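Local coordinates for protein dipicolinate synthase, B chain (Bacillus cereus, PDB 3MCU) that probably works with its partner subunit DpaA to oxidise dihydrodipicolinate to the spore compound dipicolinate, using NADP+ as electron acceptor, at residues A91-N96 with V124-S129. Numbering follows the deposited sequence.
With PO4 (phosphate ion), chain J.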
ATOM      1  N   ALA D  91      11.819 -21.095  -7.732  1.00 24.81           N
ATOM      2  CA  ALA D  91      13.241 -20.887  -7.585  1.00 29.78           C
ATOM      3  C   ALA D  91      13.944 -21.109  -8.914  1.00 35.19           C
ATOM      4  O   ALA D  91      13.895 -22.204  -9.463  1.00 38.73           O
ATOM      5  CB  ALA D  91      13.796 -21.830  -6.511  1.00 30.88           C
ATOM      6  N   PRO D  92      14.590 -20.060  -9.443  1.00 34.80           N
ATOM      7  CA  PRO D  92      14.626 -18.727  -8.828  1.00 34.38           C
ATOM      8  C   PRO D  92      13.321 -17.959  -8.984  1.00 30.52           C
ATOM      9  O   PRO D  92      12.528 -18.220  -9.879  1.00 31.33           O
ATOM     10  CB  PRO D  92      15.734 -18.009  -9.619  1.00 36.75           C
ATOM     11  CG  PRO D  92      15.719 -18.663 -10.953  1.00 42.70           C
ATOM     12  CD  PRO D  92      15.380 -20.118 -10.687  1.00 41.95           C
ATOM     13  N   LEU D  93      13.111 -17.007  -8.089  1.00 28.33           N
ATOM     14  CA  LEU D  93      11.971 -16.113  -8.162  1.00 27.90           C
ATOM     15  C   LEU D  93      12.499 -14.744  -8.596  1.00 27.15           C
ATOM     16  O   LEU D  93      13.210 -14.082  -7.845  1.00 25.12           O
ATOM     17  CB  LEU D  93      11.323 -16.017  -6.786  1.00 24.15           C
ATOM     18  CG  LEU D  93       9.881 -15.534  -6.614  1.00 25.99           C
ATOM     19  CD1 LEU D  93       9.815 -14.284  -5.771  1.00 22.16           C
ATOM     20  CD2 LEU D  93       9.147 -15.371  -7.924  1.00 24.48           C
ATOM     21  N   THR D  94      12.162 -14.336  -9.813  1.00 28.16           N
ATOM     22  CA  THR D  94      12.606 -13.048 -10.326  1.00 29.75           C
ATOM     23  C   THR D  94      11.863 -11.907  -9.647  1.00 25.53           C
ATOM     24  O   THR D  94      10.830 -12.116  -9.035  1.00 25.49           O
ATOM     25  CB  THR D  94      12.426 -12.933 -11.856  1.00 30.77           C
ATOM     26  OG1 THR D  94      11.039 -13.046 -12.190  1.00 32.65           O
ATOM     27  CG2 THR D  94      13.221 -14.013 -12.584  1.00 31.77           C
ATOM     28  N   GLY D  95      12.417 -10.706  -9.742  1.00 25.46           N
ATOM     29  CA  GLY D  95      11.752  -9.525  -9.237  1.00 26.40           C
ATOM     30  C   GLY D  95      10.392  -9.347  -9.902  1.00 27.58           C
ATOM     31  O   GLY D  95       9.400  -9.054  -9.245  1.00 22.64           O
ATOM     32  N   ASN D  96      10.344  -9.545 -11.215  1.00 27.90           N
ATOM     33  CA  ASN D  96       9.090  -9.409 -11.939  1.00 28.00           C
ATOM     34  C   ASN D  96       7.992 -10.339 -11.401  1.00 28.27           C
ATOM     35  O   ASN D  96       6.862  -9.898 -11.161  1.00 25.28           O
ATOM     36  CB  ASN D  96       9.295  -9.605 -13.446  1.00 29.71           C
ATOM     37  CG  ASN D  96       8.020  -9.366 -14.245  1.00 36.45           C
ATOM     38  OD1 ASN D  96       7.449  -8.271 -14.222  1.00 33.52           O
ATOM     39  ND2 ASN D  96       7.558 -10.398 -14.943  1.00 38.23           N
ATOM     40  N   VAL D 124       4.000 -22.237   0.211  1.00 17.64           N
ATOM     41  CA  VAL D 124       4.738 -21.812  -0.965  1.00 17.23           C
ATOM     42  C   VAL D 124       6.089 -21.340  -0.467  1.00 16.38           C
ATOM     43  O   VAL D 124       6.163 -20.512   0.449  1.00 15.06           O
ATOM     44  CB  VAL D 124       4.031 -20.644  -1.670  1.00 16.29           C
ATOM     45  CG1 VAL D 124       4.898 -20.057  -2.751  1.00 13.03           C
ATOM     46  CG2 VAL D 124       2.686 -21.108  -2.242  1.00 16.15           C
ATOM     47  N   VAL D 125       7.155 -21.878  -1.058  1.00 16.45           N
ATOM     48  CA  VAL D 125       8.517 -21.510  -0.694  1.00 16.69           C
ATOM     49  C   VAL D 125       9.141 -20.746  -1.836  1.00 17.00           C
ATOM     50  O   VAL D 125       9.131 -21.215  -2.981  1.00 18.81           O
ATOM     51  CB  VAL D 125       9.398 -22.761  -0.402  1.00 19.84           C
ATOM     52  CG1 VAL D 125      10.860 -22.383  -0.368  1.00 16.16           C
ATOM     53  CG2 VAL D 125       8.986 -23.400   0.917  1.00 19.72           C
ATOM     54  N   LEU D 126       9.683 -19.573  -1.522  1.00 16.50           N
ATOM     55  CA  LEU D 126      10.227 -18.667  -2.525  1.00 15.92           C
ATOM     56  C   LEU D 126      11.736 -18.498  -2.339  1.00 17.52           C
ATOM     57  O   LEU D 126      12.190 -18.305  -1.219  1.00 16.43           O
ATOM     58  CB  LEU D 126       9.562 -17.290  -2.373  1.00 18.16           C
ATOM     59  CG  LEU D 126       8.044 -17.178  -2.542  1.00 19.74           C
ATOM     60  CD1 LEU D 126       7.545 -15.751  -2.273  1.00 19.35           C
ATOM     61  CD2 LEU D 126       7.671 -17.629  -3.953  1.00 21.05           C
ATOM     62  N   ALA D 127      12.499 -18.540  -3.433  1.00 20.00           N
ATOM     63  CA  ALA D 127      13.925 -18.143  -3.420  1.00 23.00           C
ATOM     64  C   ALA D 127      14.150 -16.876  -4.230  1.00 25.08           C
ATOM     65  O   ALA D 127      14.325 -16.925  -5.454  1.00 27.49           O
ATOM     66  CB  ALA D 127      14.825 -19.263  -3.958  1.00 23.77           C
ATOM     67  N   VAL D 128      14.172 -15.744  -3.541  1.00 23.27           N
ATOM     68  CA  VAL D 128      14.309 -14.461  -4.200  1.00 23.81           C
ATOM     69  C   VAL D 128      15.637 -14.288  -4.906  1.00 24.43           C
ATOM     70  O   VAL D 128      16.664 -14.837  -4.495  1.00 22.02           O
ATOM     71  CB  VAL D 128      14.104 -13.306  -3.215  1.00 24.52           C
ATOM     72  CG1 VAL D 128      12.769 -13.488  -2.496  1.00 25.83           C
ATOM     73  CG2 VAL D 128      15.223 -13.272  -2.210  1.00 23.08           C
ATOM     74  N   SER D 129      15.578 -13.510  -5.981  1.00 25.39           N
ATOM     75  CA  SER D 129      16.739 -13.074  -6.737  1.00 24.38           C
ATOM     76  C   SER D 129      16.379 -11.857  -7.588  1.00 25.55           C
ATOM     77  O   SER D 129      15.909 -11.994  -8.710  1.00 26.02           O
ATOM     78  CB  SER D 129      17.217 -14.181  -7.663  1.00 25.45           C
ATOM     79  OG  SER D 129      18.271 -13.689  -8.482  1.00 33.10           O
TER
HETATM   80  P   PO4 J 302       9.188 -13.858 -15.456  1.00 53.76           P
HETATM   81  O1  PO4 J 302       9.162 -15.381 -15.416  1.00 48.21           O
HETATM   82  O2  PO4 J 302      10.558 -13.313 -15.112  1.00 43.48           O
HETATM   83  O3  PO4 J 302       8.780 -13.415 -16.849  1.00 57.86           O
HETATM   84  O4  PO4 J 302       8.230 -13.279 -14.454  1.00 40.83           O
HETATM   85  O   HOH W   1      15.398 -10.140 -11.309  1.00 28.39           O
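Leu-93 N donates to Ala-127 O at 2.9 Å, and Leu-93 O takes a weak, bent bond from Ser-129 N at 3.1 Å, so one leucine straddles Val-128 in a short piece of parallel sheet. Before it, the chain turns a corner at Pro-92, which follows a cis peptide bond. One water prolongs the pairing, donating to Ser-129 O and weakly accepting from Gly-95 N.

Apolar contacts fall on both faces. On one, the methyls of Ala-91 and Ala-127 lie side by side, CB to CB 3.8 Å, and both touch Met-171. On the other, Leu-93 CG lies anti to its backbone N (chi1 -160°) and meets Leu-126 CD2 at 4.0 Å, the two side chains slanting across each other; Met-98 and Phe-101 of helix 95-102 cover this face.

Past the paired residues, Thr-94 N-caps that helix, its OG1 bonding to Ser-97 N. The same OG1 donates to phosphate O2 (3.0 Å), and Asn-96 ND2 to phosphate O4 (3.0 Å). Gly-14, Ser-41 and Ser-97 complete the site of this anion, probably from the crystallisation liquor but consistent with a cofactor-phosphate pocket. The strands form a beta-alpha-beta crossover of the Rossmann-like flavoprotein fold.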